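Local coordinates for penicillin-binding protein 2 (Pbp2) (Helicobacter pylori, PDB 5LP5) that forms a cell-wall synthesis complex with MreC and, as a penicillin-binding protein, probably cross-links peptidoglycan peptides as a transpeptidase, at residues V312-V317 with V369-F374; G318-E323 with S384-E389; R388-G393 with T448-T453. One frame throughout, in Å; residues are numbered along the deposited sequence.

Contact 1 (V312-V317 with V369-F374); sequences VVKMGV and VYFYKF
Lys314 and Val317 meet the single ring of Phe371 in a buried, apolar contact between the N-terminal part of helix 314-324 and the first turn of helix 369-377, inside the transpeptidase domain. It buries 174 Å² in all, and Phe371 supplies more than half of that. The lysine does its touching with its methylenes, and also through Lys314 O, 3.4 Å from Phe371 CE1. CB, CG and CD of Lys314 pass along the CZ-CE2 side of the ring, with CG over the face near its rim. Lys314 CG lies 3.8 Å from the centroid of the Phe371 ring and 23° off its normal, the geometry of a CH-pi contact, while Lys314 CD approaches Phe371 CE2 at 3.4 Å. Beyond CG the lysine chain is extended, which carries its amine past the ring toward Asp368, its salt-bridge partner. Val317 reaches Phe371 obliquely, with CG1 at 3.7 Å from Phe371 CD1; CG1 is the branch anti to the valine's own backbone N (chi1 178°). Tyr370 CD2 lies over the opposite face of the Phe371 ring, 3.9 Å above the plane. Ser311 and Lys314 fit the SxxK pattern of penicillin-binding proteins, in which this serine is generally the nucleophile, and Lys513 begins a KTG-type motif; Ser366 to Asp368 would then be the second, SxN-like motif. Phe371, three residues after Asp368, therefore packs against the methylenes of the probable active-site lysine. The aliphatic part of Lys314 is held by an aromatic face; its nitrogen is probably steered by the Asp368 carboxylate, with a weak hydrogen bond to Ser311 OG.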
loop_
_atom_site.group_PDB
_atom_site.type_symbol
_atom_site.label_atom_id
_atom_site.label_comp_id
_atom_site.label_asym_id
_atom_site.label_seq_id
_atom_site.Cartn_x
_atom_site.Cartn_y
_atom_site.Cartn_z
ATOM N N VAL A 312 -15.300 -30.838 28.596
ATOM C CA VAL A 312 -15.878 -30.609 27.245
ATOM C C VAL A 312 -15.895 -31.871 26.367
ATOM O O VAL A 312 -16.690 -31.993 25.431
ATOM C CB VAL A 312 -15.148 -29.485 26.447
ATOM C CG1 VAL A 312 -15.183 -28.166 27.181
ATOM C CG2 VAL A 312 -13.711 -29.853 26.152
ATOM N N VAL A 313 -15.000 -32.799 26.680
ATOM C CA VAL A 313 -14.897 -34.050 25.940
ATOM C C VAL A 313 -16.043 -35.025 26.234
ATOM O O VAL A 313 -16.238 -36.001 25.496
ATOM C CB VAL A 313 -13.574 -34.765 26.261
ATOM C CG1 VAL A 313 -12.387 -33.837 26.021
ATOM C CG2 VAL A 313 -13.572 -35.282 27.698
ATOM N N LYS A 314 -16.804 -34.753 27.295
ATOM C CA LYS A 314 -17.706 -35.746 27.881
ATOM C C LYS A 314 -18.744 -36.306 26.928
ATOM O O LYS A 314 -19.058 -37.493 27.006
ATOM C CB LYS A 314 -18.379 -35.201 29.138
ATOM C CG LYS A 314 -17.488 -35.344 30.355
ATOM C CD LYS A 314 -18.030 -34.663 31.603
ATOM C CE LYS A 314 -17.039 -34.855 32.747
ATOM N NZ LYS A 314 -17.473 -34.212 34.006
ATOM N N MET A 315 -19.268 -35.478 26.024
ATOM C CA MET A 315 -20.225 -35.988 25.047
ATOM C C MET A 315 -19.543 -36.862 23.967
ATOM O O MET A 315 -20.173 -37.753 23.379
ATOM C CB MET A 315 -21.121 -34.868 24.456
ATOM C CG MET A 315 -20.473 -33.551 24.010
ATOM S SD MET A 315 -20.175 -32.230 25.224
ATOM C CE MET A 315 -21.678 -32.339 26.159
ATOM N N GLY A 316 -18.255 -36.630 23.733
ATOM C CA GLY A 316 -17.463 -37.525 22.884
ATOM C C GLY A 316 -17.191 -38.859 23.558
ATOM O O GLY A 316 -17.246 -39.913 22.921
ATOM N N VAL A 317 -16.906 -38.797 24.856
ATOM C CA VAL A 317 -16.677 -39.985 25.690
ATOM C C VAL A 317 -17.966 -40.819 25.807
ATOM O O VAL A 317 -17.976 -42.026 25.572
ATOM C CB VAL A 317 -16.204 -39.576 27.115
ATOM C CG1 VAL A 317 -16.017 -40.791 28.006
ATOM C CG2 VAL A 317 -14.914 -38.771 27.058
ATOM N N VAL A 369 -18.303 -39.128 38.031
ATOM C CA VAL A 369 -18.346 -40.566 38.361
ATOM C C VAL A 369 -19.007 -41.446 37.299
ATOM O O VAL A 369 -18.584 -42.584 37.100
ATOM C CB VAL A 369 -18.988 -40.828 39.747
ATOM C CG1 VAL A 369 -19.231 -42.317 39.971
ATOM C CG2 VAL A 369 -18.083 -40.291 40.848
ATOM N N TYR A 370 -20.033 -40.933 36.620
ATOM C CA TYR A 370 -20.667 -41.688 35.539
ATOM C C TYR A 370 -19.601 -42.183 34.557
ATOM O O TYR A 370 -19.640 -43.331 34.106
ATOM C CB TYR A 370 -21.698 -40.819 34.815
ATOM C CG TYR A 370 -22.342 -41.464 33.599
ATOM C CD1 TYR A 370 -23.491 -42.241 33.721
ATOM C CD2 TYR A 370 -21.805 -41.291 32.327
ATOM C CE1 TYR A 370 -24.102 -42.808 32.607
ATOM C CE2 TYR A 370 -22.400 -41.852 31.204
ATOM C CZ TYR A 370 -23.552 -42.609 31.342
ATOM O OH TYR A 370 -24.151 -43.179 30.229
ATOM N N PHE A 371 -18.646 -41.298 34.256
ATOM C CA PHE A 371 -17.575 -41.564 33.293
ATOM C C PHE A 371 -16.473 -42.381 33.927
ATOM O O PHE A 371 -15.873 -43.217 33.265
ATOM C CB PHE A 371 -17.024 -40.253 32.703
ATOM C CG PHE A 371 -18.068 -39.444 31.977
ATOM C CD1 PHE A 371 -18.441 -39.771 30.679
ATOM C CD2 PHE A 371 -18.699 -38.383 32.597
ATOM C CE1 PHE A 371 -19.411 -39.051 30.014
ATOM C CE2 PHE A 371 -19.668 -37.666 31.936
ATOM C CZ PHE A 371 -20.030 -38.001 30.647
ATOM N N TYR A 372 -16.206 -42.158 35.204
ATOM C CA TYR A 372 -15.294 -43.037 35.934
ATOM C C TYR A 372 -15.761 -44.502 35.863
ATOM O O TYR A 372 -14.979 -45.408 35.572
ATOM C CB TYR A 372 -15.158 -42.615 37.407
ATOM C CG TYR A 372 -14.379 -41.331 37.670
ATOM C CD1 TYR A 372 -13.258 -40.987 36.908
ATOM C CD2 TYR A 372 -14.742 -40.481 38.716
ATOM C CE1 TYR A 372 -12.552 -39.822 37.160
ATOM C CE2 TYR A 372 -14.035 -39.319 38.975
ATOM C CZ TYR A 372 -12.942 -38.996 38.196
ATOM O OH TYR A 372 -12.247 -37.840 38.448
ATOM N N LYS A 373 -17.045 -44.726 36.124
ATOM C CA LYS A 373 -17.584 -46.084 36.220
ATOM C C LYS A 373 -17.564 -46.831 34.892
ATOM O O LYS A 373 -17.051 -47.950 34.825
ATOM C CB LYS A 373 -19.001 -46.070 36.799
ATOM C CG LYS A 373 -19.005 -46.087 38.316
ATOM C CD LYS A 373 -20.423 -46.175 38.840
ATOM C CE LYS A 373 -20.481 -46.129 40.357
ATOM N NZ LYS A 373 -21.885 -46.169 40.861
ATOM N N PHE A 374 -18.121 -46.231 33.842
ATOM C CA PHE A 374 -18.140 -46.896 32.534
ATOM C C PHE A 374 -16.739 -46.928 31.917
ATOM O O PHE A 374 -16.458 -47.756 31.043
ATOM C CB PHE A 374 -19.155 -46.248 31.582
ATOM C CG PHE A 374 -20.591 -46.558 31.929
ATOM C CD1 PHE A 374 -21.161 -47.787 31.603
ATOM C CD2 PHE A 374 -21.380 -45.619 32.596
ATOM C CE1 PHE A 374 -22.487 -48.070 31.939
ATOM C CE2 PHE A 374 -22.707 -45.892 32.922
ATOM C CZ PHE A 374 -23.263 -47.119 32.593
#

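Contact 2 (G318-E323 with S384-E389); sequences GLSFLE and SKTLRE
Thr386 faces Ser320 between two helices, and every close contact runs to this threonine, which supplies about half of the 167 Å² buried. Thr386 CB sits 3.5 Å from both Ser320 CB and Ser320 OG, in line with the 5.6 Å between the CA atoms of the two residues. From CB the methyl branch, CG2, turns anti to the backbone N of Thr386 and lies 3.6 Å from Ser320 CB, with Leu319 CD2 more loosely beside it. The helices belong to the helical part of the penicillin-binding transpeptidase fold: 314-324, whose N-terminal region carries the probable SxxK motif, and 380-389. Their short segments approach to 8.9 Å between axes, with N-to-C directions 129° apart. At the other tip, OG1 stands anti to the threonine's carbonyl carbon (chi1 -67°). Thr386 OG1 and Ser320 OG make a weak hydrogen bond at 3.1 Å, in which either hydroxyl could donate. A further weak bond from Thr386 OG1 to Glu323 OE1, 3.3 Å, is possible but not settled, since the single proton may go to another acceptor; the extended glutamate chain slides past the threonine in the opposite direction. Glu389 brings a like charge near Glu323, its OE1 hydrogen-bonded to Gln477 of helix 475-493.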
loop_
_atom_site.group_PDB
_atom_site.type_symbol
_atom_site.label_atom_id
_atom_site.label_comp_id
_atom_site.label_asym_id
_atom_site.label_seq_id
_atom_site.Cartn_x
_atom_site.Cartn_y
_atom_site.Cartn_z
ATOM N N GLY A 318 -19.050 -40.150 26.182
ATOM C CA GLY A 318 -20.362 -40.771 26.242
ATOM C C GLY A 318 -20.708 -41.450 24.937
ATOM O O GLY A 318 -21.203 -42.575 24.938
ATOM N N LEU A 319 -20.435 -40.784 23.817
ATOM C CA LEU A 319 -20.737 -41.361 22.510
ATOM C C LEU A 319 -20.001 -42.688 22.301
ATOM O O LEU A 319 -20.528 -43.605 21.665
ATOM C CB LEU A 319 -20.424 -40.370 21.385
ATOM C CG LEU A 319 -20.633 -40.903 19.960
ATOM C CD1 LEU A 319 -22.091 -41.226 19.699
ATOM C CD2 LEU A 319 -20.101 -39.931 18.918
ATOM N N SER A 320 -18.792 -42.787 22.836
ATOM C CA SER A 320 -18.032 -44.028 22.772
ATOM C C SER A 320 -18.660 -45.125 23.641
ATOM O O SER A 320 -18.714 -46.285 23.232
ATOM C CB SER A 320 -16.591 -43.795 23.226
ATOM O OG SER A 320 -15.757 -44.888 22.853
ATOM N N PHE A 321 -19.119 -44.766 24.839
ATOM C CA PHE A 321 -19.779 -45.729 25.722
ATOM C C PHE A 321 -20.938 -46.395 25.004
ATOM O O PHE A 321 -21.016 -47.628 24.906
ATOM C CB PHE A 321 -20.347 -45.058 26.980
ATOM C CG PHE A 321 -19.312 -44.531 27.928
ATOM C CD1 PHE A 321 -18.000 -44.992 27.907
ATOM C CD2 PHE A 321 -19.673 -43.598 28.886
ATOM C CE1 PHE A 321 -17.076 -44.506 28.809
ATOM C CE2 PHE A 321 -18.751 -43.112 29.793
ATOM C CZ PHE A 321 -17.452 -43.566 29.756
ATOM N N LEU A 322 -21.845 -45.556 24.510
ATOM C CA LEU A 322 -23.068 -46.021 23.870
ATOM C C LEU A 322 -22.765 -46.891 22.674
ATOM O O LEU A 322 -23.551 -47.767 22.316
ATOM C CB LEU A 322 -23.898 -44.832 23.401
ATOM C CG LEU A 322 -24.418 -43.877 24.462
ATOM C CD1 LEU A 322 -24.916 -42.601 23.793
ATOM C CD2 LEU A 322 -25.519 -44.549 25.255
ATOM N N GLU A 323 -21.630 -46.630 22.042
ATOM C CA GLU A 323 -21.256 -47.322 20.829
ATOM C C GLU A 323 -20.643 -48.698 21.124
ATOM O O GLU A 323 -20.912 -49.676 20.414
ATOM C CB GLU A 323 -20.282 -46.435 20.068
ATOM C CG GLU A 323 -19.792 -46.964 18.741
ATOM C CD GLU A 323 -18.960 -45.935 18.014
ATOM O OE1 GLU A 323 -18.667 -44.867 18.605
ATOM O OE2 GLU A 323 -18.598 -46.208 16.858
ATOM N N SER A 384 -10.354 -43.990 22.670
ATOM C CA SER A 384 -9.477 -43.072 21.958
ATOM C C SER A 384 -9.843 -43.002 20.479
ATOM O O SER A 384 -9.695 -41.960 19.852
ATOM C CB SER A 384 -8.020 -43.475 22.122
ATOM O OG SER A 384 -7.738 -44.625 21.367
ATOM N N LYS A 385 -10.320 -44.107 19.919
ATOM C CA LYS A 385 -10.803 -44.093 18.546
ATOM C C LYS A 385 -11.969 -43.113 18.380
ATOM O O LYS A 385 -11.976 -42.299 17.470
ATOM C CB LYS A 385 -11.230 -45.495 18.093
ATOM C CG LYS A 385 -11.590 -45.550 16.607
ATOM C CD LYS A 385 -11.702 -46.964 16.079
ATOM C CE LYS A 385 -11.861 -46.978 14.568
ATOM N NZ LYS A 385 -11.906 -48.381 14.065
ATOM N N THR A 386 -12.955 -43.200 19.256
ATOM C CA THR A 386 -14.106 -42.302 19.196
ATOM C C THR A 386 -13.666 -40.831 19.364
ATOM O O THR A 386 -14.038 -39.973 18.555
ATOM C CB THR A 386 -15.190 -42.710 20.232
ATOM O OG1 THR A 386 -15.763 -43.973 19.862
ATOM C CG2 THR A 386 -16.304 -41.698 20.305
ATOM N N LEU A 387 -12.865 -40.539 20.387
ATOM C CA LEU A 387 -12.350 -39.177 20.598
ATOM C C LEU A 387 -11.587 -38.630 19.379
ATOM O O LEU A 387 -11.720 -37.467 19.023
ATOM C CB LEU A 387 -11.427 -39.137 21.818
ATOM C CG LEU A 387 -12.089 -39.318 23.176
ATOM C CD1 LEU A 387 -11.087 -39.758 24.233
ATOM C CD2 LEU A 387 -12.779 -38.027 23.594
ATOM N N ARG A 388 -10.767 -39.471 18.760
ATOM C CA ARG A 388 -9.983 -39.091 17.582
ATOM C C ARG A 388 -10.855 -38.980 16.341
ATOM O O ARG A 388 -10.530 -38.255 15.412
ATOM C CB ARG A 388 -8.872 -40.110 17.327
ATOM C CG ARG A 388 -7.640 -39.951 18.227
ATOM C CD ARG A 388 -6.508 -40.915 17.866
ATOM N NE ARG A 388 -6.036 -40.662 16.501
ATOM C CZ ARG A 388 -4.976 -39.922 16.153
ATOM N NH1 ARG A 388 -4.197 -39.353 17.065
ATOM N NH2 ARG A 388 -4.694 -39.755 14.860
ATOM N N GLU A 389 -11.957 -39.708 16.317
ATOM C CA GLU A 389 -12.920 -39.589 15.227
ATOM C C GLU A 389 -13.676 -38.278 15.280
ATOM O O GLU A 389 -14.036 -37.760 14.234
ATOM C CB GLU A 389 -13.923 -40.743 15.252
ATOM C CG GLU A 389 -13.393 -42.031 14.658
ATOM C CD GLU A 389 -14.315 -43.221 14.885
ATOM O OE1 GLU A 389 -15.412 -43.036 15.466
ATOM O OE2 GLU A 389 -13.933 -44.346 14.468
#

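Contact 3 (R388-G393 with T448-T453); sequences REVGFG and TGLIAT
Val390, where the chain runs out of helix 380-389, meets Leu450 of helix 441-453 in a small, buried apolar contact of 97 Å². In sequence order, Arg388 comes first, its guanidinium in a salt bridge with Glu394, while Glu389 brings its carbonyl O only to the margin, 4.5 Å from Leu450 CD2. Val390, the first residue to leave helical backbone angles, makes the real contact: its CA is 3.8 Å from Leu450 CD2 and its CB 4.0 Å from that same methyl. A single leucine methyl thus meets the valine at its root, the two side chains crossing at about a right angle. Leu450 CG lies anti to its own backbone N (chi1 176°), which extends the side chain from the helix toward Val390. At Gly391 phi is positive, 100°, continuing the departure that began at Val390. Phe392 then carries its ring to Tyr447 on helix 441-453 and sets it edge-to-face with Phe437. On the partner helix, Thr453 OG1 donates to Gly449 O at 2.6 Å, in the carbonyl plane, and the backbone N of Thr453 uses the same oxygen. Thr448 OG1 is hydrogen-bonded to Thr546 on strand 542-549, so helix 441-453 joins a helix-to-loop turn to the central antiparallel sheet, a layering of helices on sheet that belongs to the penicillin-binding transpeptidase fold.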
loop_
_atom_site.group_PDB
_atom_site.type_symbol
_atom_site.label_atom_id
_atom_site.label_comp_id
_atom_site.label_asym_id
_atom_site.label_seq_id
_atom_site.Cartn_x
_atom_site.Cartn_y
_atom_site.Cartn_z
ATOM N N ARG A 388 -10.767 -39.471 18.760
ATOM C CA ARG A 388 -9.983 -39.091 17.582
ATOM C C ARG A 388 -10.855 -38.980 16.341
ATOM O O ARG A 388 -10.530 -38.255 15.412
ATOM C CB ARG A 388 -8.872 -40.110 17.327
ATOM C CG ARG A 388 -7.640 -39.951 18.227
ATOM C CD ARG A 388 -6.508 -40.915 17.866
ATOM N NE ARG A 388 -6.036 -40.662 16.501
ATOM C CZ ARG A 388 -4.976 -39.922 16.153
ATOM N NH1 ARG A 388 -4.197 -39.353 17.065
ATOM N NH2 ARG A 388 -4.694 -39.755 14.860
ATOM N N GLU A 389 -11.957 -39.708 16.317
ATOM C CA GLU A 389 -12.920 -39.589 15.227
ATOM C C GLU A 389 -13.676 -38.278 15.280
ATOM O O GLU A 389 -14.036 -37.760 14.234
ATOM C CB GLU A 389 -13.923 -40.743 15.252
ATOM C CG GLU A 389 -13.393 -42.031 14.658
ATOM C CD GLU A 389 -14.315 -43.221 14.885
ATOM O OE1 GLU A 389 -15.412 -43.036 15.466
ATOM O OE2 GLU A 389 -13.933 -44.346 14.468
ATOM N N VAL A 390 -13.937 -37.765 16.483
ATOM C CA VAL A 390 -14.616 -36.465 16.646
ATOM C C VAL A 390 -13.651 -35.266 16.621
ATOM O O VAL A 390 -14.051 -34.147 16.976
ATOM C CB VAL A 390 -15.514 -36.391 17.917
ATOM C CG1 VAL A 390 -16.541 -37.510 17.917
ATOM C CG2 VAL A 390 -14.706 -36.423 19.204
ATOM N N GLY A 391 -12.392 -35.512 16.237
ATOM C CA GLY A 391 -11.452 -34.461 15.830
ATOM C C GLY A 391 -10.410 -33.975 16.831
ATOM O O GLY A 391 -9.944 -32.841 16.706
ATOM N N PHE A 392 -10.035 -34.803 17.808
ATOM C CA PHE A 392 -9.078 -34.386 18.869
ATOM C C PHE A 392 -7.612 -34.790 18.638
ATOM O O PHE A 392 -6.677 -34.249 19.286
ATOM C CB PHE A 392 -9.514 -34.927 20.232
ATOM C CG PHE A 392 -10.508 -34.061 20.936
ATOM C CD1 PHE A 392 -11.836 -34.428 21.007
ATOM C CD2 PHE A 392 -10.109 -32.882 21.527
ATOM C CE1 PHE A 392 -12.749 -33.630 21.669
ATOM C CE2 PHE A 392 -11.017 -32.078 22.180
ATOM C CZ PHE A 392 -12.338 -32.451 22.253
ATOM N N GLY A 393 -7.408 -35.736 17.732
ATOM C CA GLY A 393 -6.058 -36.232 17.466
ATOM C C GLY A 393 -5.266 -35.369 16.508
ATOM O O GLY A 393 -4.062 -35.228 16.641
ATOM N N THR A 448 -17.315 -29.271 18.601
ATOM C CA THR A 448 -18.641 -28.752 18.973
ATOM C C THR A 448 -19.623 -28.616 17.768
ATOM O O THR A 448 -20.818 -28.875 17.906
ATOM C CB THR A 448 -18.508 -27.388 19.670
ATOM O OG1 THR A 448 -17.610 -27.509 20.775
ATOM C CG2 THR A 448 -19.865 -26.883 20.138
ATOM N N GLY A 449 -19.112 -28.211 16.608
ATOM C CA GLY A 449 -19.928 -28.101 15.410
ATOM C C GLY A 449 -20.222 -29.437 14.732
ATOM O O GLY A 449 -21.130 -29.527 13.903
ATOM N N LEU A 450 -19.441 -30.468 15.048
ATOM C CA LEU A 450 -19.785 -31.828 14.637
ATOM C C LEU A 450 -20.991 -32.347 15.425
ATOM O O LEU A 450 -21.918 -32.940 14.856
ATOM C CB LEU A 450 -18.601 -32.775 14.815
ATOM C CG LEU A 450 -18.858 -34.259 14.520
ATOM C CD1 LEU A 450 -19.326 -34.478 13.098
ATOM C CD2 LEU A 450 -17.597 -35.072 14.755
ATOM N N ILE A 451 -20.979 -32.136 16.734
ATOM C CA ILE A 451 -22.099 -32.549 17.587
ATOM C C ILE A 451 -23.369 -31.903 17.059
ATOM O O ILE A 451 -24.338 -32.578 16.740
ATOM C CB ILE A 451 -21.873 -32.133 19.068
ATOM C CG1 ILE A 451 -20.681 -32.882 19.666
ATOM C CG2 ILE A 451 -23.116 -32.338 19.939
ATOM C CD1 ILE A 451 -20.761 -34.386 19.525
ATOM N N ALA A 452 -23.349 -30.586 16.947
ATOM C CA ALA A 452 -24.555 -29.845 16.628
ATOM C C ALA A 452 -25.037 -30.139 15.213
ATOM O O ALA A 452 -26.225 -30.288 14.997
ATOM C CB ALA A 452 -24.345 -28.362 16.859
ATOM N N THR A 453 -24.119 -30.268 14.270
ATOM C CA THR A 453 -24.484 -30.429 12.859
ATOM C C THR A 453 -24.625 -31.879 12.419
ATOM O O THR A 453 -25.456 -32.180 11.576
ATOM C CB THR A 453 -23.432 -29.786 11.915
ATOM O OG1 THR A 453 -23.048 -28.494 12.404
ATOM C CG2 THR A 453 -23.980 -29.642 10.490
#

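Overall arrangement
From the N terminus, helix 314-324, with the 3-10 turn before it, supplies the first halves of contacts 1 and 2 in succession. Contact 1 closes when the chain reaches 369-374, and contact 2 closes at 384-389 on the next helix, so the two loops cross. Phe321 cements them, its ring touching Phe371, Tyr370 and Phe374, while Gly316 O meets Thr386 CG2. Contact 3 opens on Arg388 and Glu389, where contact 2 ends, and closes at 448-453; it follows contact 1 in series, although Phe392 CZ touches Val313 CG1. Together they tie helices 314-324, 369-377, 380-389 and 441-453 into one cluster of the transpeptidase domain.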